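Local coordinates for protein 3'-5'-exonuclease (Saccharomyces cerevisiae, PDB 3E2V) that probably incises double-stranded DNA and degrades it from the 3' end, as a magnesium-dependent nuclease of the TatD family, at residues Asp39-Lys42 / Leu43-Ala47; Tyr142-Met145 / Asn146-Lys150. One frame throughout, in Å; residues are numbered along the deposited sequence.

Contact 1: Asp39-Lys42 / Leu43-Ala47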
ATOM      1  N   ASP A  39      -7.617  14.225  13.667  1.00 16.00           N
ATOM      2  CA  ASP A  39      -9.043  13.882  13.561  1.00 16.77           C
ATOM      3  C   ASP A  39      -9.225  12.498  12.958  1.00 17.00           C
ATOM      4  O   ASP A  39     -10.238  12.249  12.310  1.00 17.15           O
ATOM      5  CB  ASP A  39      -9.774  14.936  12.719  1.00 16.91           C
ATOM      6  CG  ASP A  39      -9.318  14.956  11.260  1.00 17.97           C
ATOM      7  OD1 ASP A  39      -8.110  14.760  10.967  1.00 15.94           O
ATOM      8  OD2 ASP A  39     -10.181  15.190  10.378  1.00 16.79           O
ATOM      9  N   TYR A  40      -8.268  11.597  13.166  1.00 17.30           N
ATOM     10  CA  TYR A  40      -8.351  10.297  12.491  1.00 17.38           C
ATOM     11  C   TYR A  40      -9.488   9.410  12.986  1.00 18.56           C
ATOM     12  O   TYR A  40      -9.987   8.586  12.239  1.00 17.89           O
ATOM     13  CB  TYR A  40      -6.999   9.570  12.451  1.00 18.25           C
ATOM     14  CG  TYR A  40      -6.310   9.447  13.791  1.00 17.46           C
ATOM     15  CD1 TYR A  40      -6.672   8.447  14.695  1.00 18.86           C
ATOM     16  CD2 TYR A  40      -5.292  10.318  14.148  1.00 16.76           C
ATOM     17  CE1 TYR A  40      -6.038   8.328  15.929  1.00 19.10           C
ATOM     18  CE2 TYR A  40      -4.642  10.198  15.373  1.00 18.18           C
ATOM     19  CZ  TYR A  40      -5.023   9.211  16.258  1.00 18.55           C
ATOM     20  OH  TYR A  40      -4.381   9.107  17.473  1.00 19.71           O
ATOM     21  N   VAL A  41      -9.942   9.588  14.221  1.00 17.62           N
ATOM     22  CA  VAL A  41     -11.103   8.811  14.670  1.00 19.03           C
ATOM     23  C   VAL A  41     -12.364   9.248  13.899  1.00 18.65           C
ATOM     24  O   VAL A  41     -13.087   8.399  13.374  1.00 18.14           O
ATOM     25  CB  VAL A  41     -11.266   8.791  16.222  1.00 19.74           C
ATOM     26  CG1 VAL A  41     -12.589   8.170  16.613  1.00 20.03           C
ATOM     27  CG2 VAL A  41     -10.122   8.006  16.850  1.00 20.83           C
ATOM     28  N   LYS A  42     -12.586  10.554  13.757  1.00 18.24           N
ATOM     29  CA  LYS A  42     -13.701  11.050  12.924  1.00 17.78           C
ATOM     30  C   LYS A  42     -13.556  10.650  11.449  1.00 16.81           C
ATOM     31  O   LYS A  42     -14.549  10.339  10.770  1.00 17.05           O
ATOM     32  CB  LYS A  42     -13.874  12.570  13.051  1.00 17.94           C
ATOM     33  CG  LYS A  42     -14.571  12.952  14.345  1.00 20.48           C
ATOM     34  CD  LYS A  42     -14.544  14.451  14.543  1.00 23.35           C
ATOM     35  CE  LYS A  42     -15.009  14.837  15.940  1.00 27.63           C
ATOM     36  NZ  LYS A  42     -16.467  15.098  15.966  1.00 30.08           N
ATOM     37  N   LEU A  43     -12.318  10.639  10.971  1.00 16.98           N
ATOM     38  CA  LEU A  43     -12.019  10.143   9.651  1.00 15.87           C
ATOM     39  C   LEU A  43     -12.512   8.703   9.486  1.00 15.46           C
ATOM     40  O   LEU A  43     -13.098   8.348   8.453  1.00 14.91           O
ATOM     41  CB  LEU A  43     -10.511  10.200   9.406  1.00 16.18           C
ATOM     42  CG  LEU A  43     -10.041   9.668   8.063  1.00 17.21           C
ATOM     43  CD1 LEU A  43      -9.164  10.675   7.365  1.00 21.71           C
ATOM     44  CD2 LEU A  43      -9.379   8.312   8.224  1.00 23.23           C
ATOM     45  N   LEU A  44     -12.258   7.874  10.491  1.00 15.56           N
ATOM     46  CA  LEU A  44     -12.679   6.479  10.426  1.00 15.85           C
ATOM     47  C   LEU A  44     -14.195   6.359  10.506  1.00 16.17           C
ATOM     48  O   LEU A  44     -14.770   5.498   9.840  1.00 16.39           O
ATOM     49  CB  LEU A  44     -11.960   5.647  11.496  1.00 15.71           C
ATOM     50  CG  LEU A  44     -10.438   5.523  11.285  1.00 16.76           C
ATOM     51  CD1 LEU A  44      -9.726   5.027  12.547  1.00 19.83           C
ATOM     52  CD2 LEU A  44     -10.067   4.642  10.075  1.00 17.31           C
ATOM     53  N   GLU A  45     -14.827   7.221  11.292  1.00 16.70           N
ATOM     54  CA  GLU A  45     -16.291   7.296  11.342  1.00 17.70           C
ATOM     55  C   GLU A  45     -16.889   7.663   9.980  1.00 16.72           C
ATOM     56  O   GLU A  45     -17.895   7.070   9.553  1.00 17.18           O
ATOM     57  CB  GLU A  45     -16.741   8.264  12.451  1.00 17.65           C
ATOM     58  CG  GLU A  45     -16.368   7.746  13.837  1.00 20.69           C
ATOM     59  CD  GLU A  45     -16.599   8.731  14.982  1.00 21.01           C
ATOM     60  OE1 GLU A  45     -16.917   9.912  14.736  1.00 25.50           O
ATOM     61  OE2 GLU A  45     -16.460   8.289  16.146  1.00 28.57           O
ATOM     62  N   ARG A  46     -16.278   8.619   9.279  1.00 15.47           N
ATOM     63  CA  ARG A  46     -16.721   8.989   7.927  1.00 15.28           C
ATOM     64  C   ARG A  46     -16.602   7.795   6.980  1.00 15.05           C
ATOM     65  O   ARG A  46     -17.515   7.525   6.186  1.00 15.27           O
ATOM     66  CB  ARG A  46     -15.929  10.169   7.365  1.00 15.56           C
ATOM     67  CG  ARG A  46     -16.245  11.484   8.048  1.00 15.60           C
ATOM     68  CD  ARG A  46     -15.603  12.637   7.337  1.00 15.52           C
ATOM     69  NE  ARG A  46     -14.143  12.749   7.500  1.00 15.47           N
ATOM     70  CZ  ARG A  46     -13.547  13.310   8.550  1.00 15.74           C
ATOM     71  NH1 ARG A  46     -14.262  13.728   9.602  1.00 16.38           N
ATOM     72  NH2 ARG A  46     -12.222  13.406   8.572  1.00 14.72           N
ATOM     73  N   ALA A  47     -15.478   7.081   7.057  1.00 14.61           N
ATOM     74  CA  ALA A  47     -15.284   5.921   6.197  1.00 14.68           C
ATOM     75  C   ALA A  47     -16.339   4.831   6.459  1.00 15.10           C
ATOM     76  O   ALA A  47     -16.894   4.250   5.526  1.00 15.06           O
ATOM     77  CB  ALA A  47     -13.854   5.371   6.370  1.00 15.06           C
TER
HETATM   78  O   HOH W   1     -12.778  15.955  10.698  1.00 16.37           O

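Contact 2: Tyr142-Met145 / Asn146-Lys150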
ATOM      1  N   TYR A 142      13.381  -8.574  10.633  1.00 16.19           N
ATOM      2  CA  TYR A 142      12.888  -9.951  10.777  1.00 16.70           C
ATOM      3  C   TYR A 142      12.298 -10.185  12.159  1.00 16.83           C
ATOM      4  O   TYR A 142      11.180 -10.713  12.307  1.00 16.23           O
ATOM      5  CB  TYR A 142      14.058 -10.915  10.536  1.00 18.27           C
ATOM      6  CG  TYR A 142      13.713 -12.389  10.590  1.00 18.93           C
ATOM      7  CD1 TYR A 142      12.745 -12.931   9.743  1.00 20.35           C
ATOM      8  CD2 TYR A 142      14.373 -13.242  11.460  1.00 22.23           C
ATOM      9  CE1 TYR A 142      12.432 -14.283   9.761  1.00 22.11           C
ATOM     10  CE2 TYR A 142      14.070 -14.605  11.486  1.00 22.56           C
ATOM     11  CZ  TYR A 142      13.101 -15.114  10.629  1.00 22.47           C
ATOM     12  OH  TYR A 142      12.787 -16.458  10.641  1.00 24.15           O
ATOM     13  N   ASP A 143      13.051  -9.765  13.172  1.00 17.09           N
ATOM     14  CA  ASP A 143      12.590  -9.920  14.556  1.00 17.89           C
ATOM     15  C   ASP A 143      11.258  -9.209  14.805  1.00 17.53           C
ATOM     16  O   ASP A 143      10.360  -9.771  15.435  1.00 18.55           O
ATOM     17  CB  ASP A 143      13.647  -9.417  15.533  1.00 18.30           C
ATOM     18  CG  ASP A 143      14.837 -10.375  15.672  1.00 20.14           C
ATOM     19  OD1 ASP A 143      14.788 -11.529  15.169  1.00 22.41           O
ATOM     20  OD2 ASP A 143      15.842  -9.937  16.276  1.00 22.51           O
ATOM     21  N   LEU A 144      11.118  -7.993  14.282  1.00 17.05           N
ATOM     22  CA  LEU A 144       9.866  -7.249  14.391  1.00 16.81           C
ATOM     23  C   LEU A 144       8.694  -7.980  13.740  1.00 16.30           C
ATOM     24  O   LEU A 144       7.620  -8.121  14.328  1.00 16.15           O
ATOM     25  CB  LEU A 144      10.014  -5.860  13.772  1.00 16.84           C
ATOM     26  CG  LEU A 144       8.787  -4.953  13.871  1.00 17.34           C
ATOM     27  CD1 LEU A 144       8.454  -4.686  15.333  1.00 20.08           C
ATOM     28  CD2 LEU A 144       9.067  -3.641  13.139  1.00 18.64           C
ATOM     29  N   MET A 145       8.899  -8.443  12.508  1.00 16.13           N
ATOM     30  CA  MET A 145       7.880  -9.211  11.801  1.00 16.00           C
ATOM     31  C   MET A 145       7.468 -10.444  12.604  1.00 17.53           C
ATOM     32  O   MET A 145       6.283 -10.695  12.773  1.00 16.79           O
ATOM     33  CB  MET A 145       8.384  -9.626  10.410  1.00 16.06           C
ATOM     34  CG  MET A 145       8.581  -8.478   9.445  1.00 14.88           C
ATOM     35  SD  MET A 145       9.155  -9.092   7.789  1.00 11.75           S
ATOM     36  CE  MET A 145       9.284  -7.505   6.897  1.00 16.68           C
ATOM     37  N   ASN A 146       8.440 -11.192  13.120  1.00 18.87           N
ATOM     38  CA  ASN A 146       8.116 -12.366  13.916  1.00 20.13           C
ATOM     39  C   ASN A 146       7.361 -12.043  15.199  1.00 20.68           C
ATOM     40  O   ASN A 146       6.394 -12.723  15.520  1.00 20.87           O
ATOM     41  CB  ASN A 146       9.371 -13.170  14.220  1.00 20.56           C
ATOM     42  CG  ASN A 146       9.882 -13.881  13.019  1.00 22.01           C
ATOM     43  OD1 ASN A 146       9.110 -14.289  12.144  1.00 22.60           O
ATOM     44  ND2 ASN A 146      11.192 -14.052  12.961  1.00 23.50           N
ATOM     45  N   GLN A 147       7.803 -11.008  15.913  1.00 21.00           N
ATOM     46  CA  GLN A 147       7.127 -10.560  17.137  1.00 22.92           C
ATOM     47  C   GLN A 147       5.665 -10.248  16.833  1.00 21.99           C
ATOM     48  O   GLN A 147       4.757 -10.665  17.555  1.00 22.10           O
ATOM     49  CB  GLN A 147       7.813  -9.315  17.722  1.00 23.08           C
ATOM     50  CG  GLN A 147       6.994  -8.619  18.845  1.00 26.32           C
ATOM     51  CD  GLN A 147       7.435  -7.188  19.188  1.00 26.65           C
ATOM     52  OE1 GLN A 147       7.423  -6.275  18.345  1.00 28.91           O
ATOM     53  NE2 GLN A 147       7.790  -6.981  20.460  1.00 32.41           N
ATOM     54  N   GLN A 148       5.443  -9.504  15.753  1.00 21.06           N
ATOM     55  CA  GLN A 148       4.093  -9.078  15.419  1.00 20.33           C
ATOM     56  C   GLN A 148       3.217 -10.175  14.814  1.00 20.41           C
ATOM     57  O   GLN A 148       1.998 -10.128  14.929  1.00 20.34           O
ATOM     58  CB  GLN A 148       4.135  -7.833  14.519  1.00 19.86           C
ATOM     59  CG  GLN A 148       4.789  -6.630  15.200  1.00 20.16           C
ATOM     60  CD  GLN A 148       4.011  -6.156  16.405  1.00 22.39           C
ATOM     61  OE1 GLN A 148       2.787  -6.009  16.345  1.00 23.80           O
ATOM     62  NE2 GLN A 148       4.710  -5.922  17.509  1.00 23.45           N
ATOM     63  N   ALA A 149       3.837 -11.170  14.194  1.00 20.40           N
ATOM     64  CA  ALA A 149       3.096 -12.270  13.589  1.00 21.84           C
ATOM     65  C   ALA A 149       2.655 -13.307  14.625  1.00 23.26           C
ATOM     66  O   ALA A 149       1.783 -14.138  14.340  1.00 23.69           O
ATOM     67  CB  ALA A 149       3.930 -12.928  12.501  1.00 21.48           C
ATOM     68  N   LYS A 150       3.269 -13.242  15.810  1.00 25.12           N
ATOM     69  CA  LYS A 150       3.031 -14.201  16.909  1.00 27.22           C
ATOM     70  C   LYS A 150       1.555 -14.416  17.278  1.00 27.84           C
ATOM     71  O   LYS A 150       1.055 -15.543  17.165  1.00 28.34           O
ATOM     72  CB  LYS A 150       3.785 -13.771  18.173  1.00 27.90           C
ATOM     73  CG  LYS A 150       5.201 -14.247  18.315  1.00 31.06           C
ATOM     74  CD  LYS A 150       5.518 -14.375  19.811  1.00 34.49           C
ATOM     75  CE  LYS A 150       6.889 -13.806  20.170  1.00 36.79           C
ATOM     76  NZ  LYS A 150       7.961 -14.823  20.034  1.00 38.74           N
TER
HETATM   77  O   HOH W   2      12.776 -13.469  15.398  1.00 29.62           O

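Contact 1: Asp39-Lys42 / Leu43-Ala47
Asp-39, the residue just ahead of helix 40-49, reaches forward over the first two turns to the guanidinium of Arg-46. Its OD2 accepts from Arg-46 NH2 at 3.3 Å in a long salt bridge whose N-H points fairly straight at the oxygen (154°). The acceptor lies at the guanidinium edge, close to its plane, whereas the donor stands well above the carboxylate plane. A water ties the same two groups a second time, donating to Asp-39 OD2 at 2.7 Å and accepting from Arg-46 NH1 at 2.9 Å. Two torsions bring the charges together: CG of Asp-39 sits between its backbone N and carbonyl carbon (chi1 66°), and the arginine chain folds back at chi3 (-73°). This fold lays one guanidinium face across the helix backbone, with Lys-42 O 3.5 Å above the plane, off toward the rim.

Beneath the side chains, the amides of Leu-43, Leu-44, Glu-45 and Arg-46 bond to the carbonyls four residues earlier, from Leu-43 N to Asp-39 O at 3.0 Å through Arg-46 N to Lys-42 O. The extended Glu-45 carboxylate brushes aliphatic carbon, OE2 against Val-41 CG1 and OE1 against Lys-42 CG, both at 3.9 Å.

Further out, Arg-356 forms a salt bridge with Asp-39 OD2, and Glu-358 pairs with Arg-46 NE. Arg-46 NH2 and Arg-356 NH2 come close, which the shared carboxylate, probably kept ionised by them, would offset. Tyr-40 and Val-41 pack on helix 62-75. Asp-39 holds the N-cap position without a side-chain capping bond; its pair with Arg-46 ties the helix start to Arg-356 and Glu-358. Helix 40-49 connects parallel strands 14-16 and 52-57, a beta-alpha-beta crossover of the TatD-type TIM barrel.

Contact 2: Tyr142-Met145 / Asn146-Lys150
Asn-146 ND2 donates to a water at 3.0 Å and lies over the ring of Tyr-142, one turn earlier in helix 132-149 of the TatD-type TIM barrel. The nitrogen stands 3.1 Å above the ring plane, over its centre, with the amide and ring planes steeply inclined at 75°, an amino-aromatic contact between residues i and i+4. With CG anti to the backbone N (chi1 -178°), the tyrosine ring stands out from the helix, and the Asn-146 side chain runs back toward the N-terminal end to reach its face. The water also donates to Asp-143 OD1 at 2.8 Å, linking that carboxylate to the amide; Asp-143 OD2 pairs with Lys-139 NZ in a salt bridge.

Asn-191 ND2 bonds both Tyr-142 OH and Asn-146 OD1, the latter as donor, which probably helps fix the amide's rotation. Leu-194 packs against both side chains, while the Met-145 side chain touches Phe-156 and Ile-159 of strand 156-165.

Backbone bonds from residue i+4 to i run beneath, including Asn-146 N to Tyr-142 O at 2.9 Å. Leu-144 CD1 touches Gln-147 OE1 at 3.6 Å, and that oxygen accepts from Gln-148 NE2 at 2.9 Å, the donor standing above the carbonyl plane.

Overall arrangement
Contacts 1 and 2 lie on separate helices, 40-49 and 132-149, of one TatD-type TIM barrel. Their centres are 29 Å apart and their nearest atoms about 17 Å, so they do not touch. Each centre is 19 Å from the centre of the chain. Helix 62-75 is a common neighbour: contact 1 meets it through Leu-71 and Val-75, contact 2 through Gln-66 and Ile-69. Contact 1 is remote from the magnesium site, where His-253 and Asp-303 hold the metal. Contact 2 comes nearer to the metal-binding residues, with the side chain of Met-145 about 10 Å from that of Glu-161, a magnesium ligand in another structure of this protein.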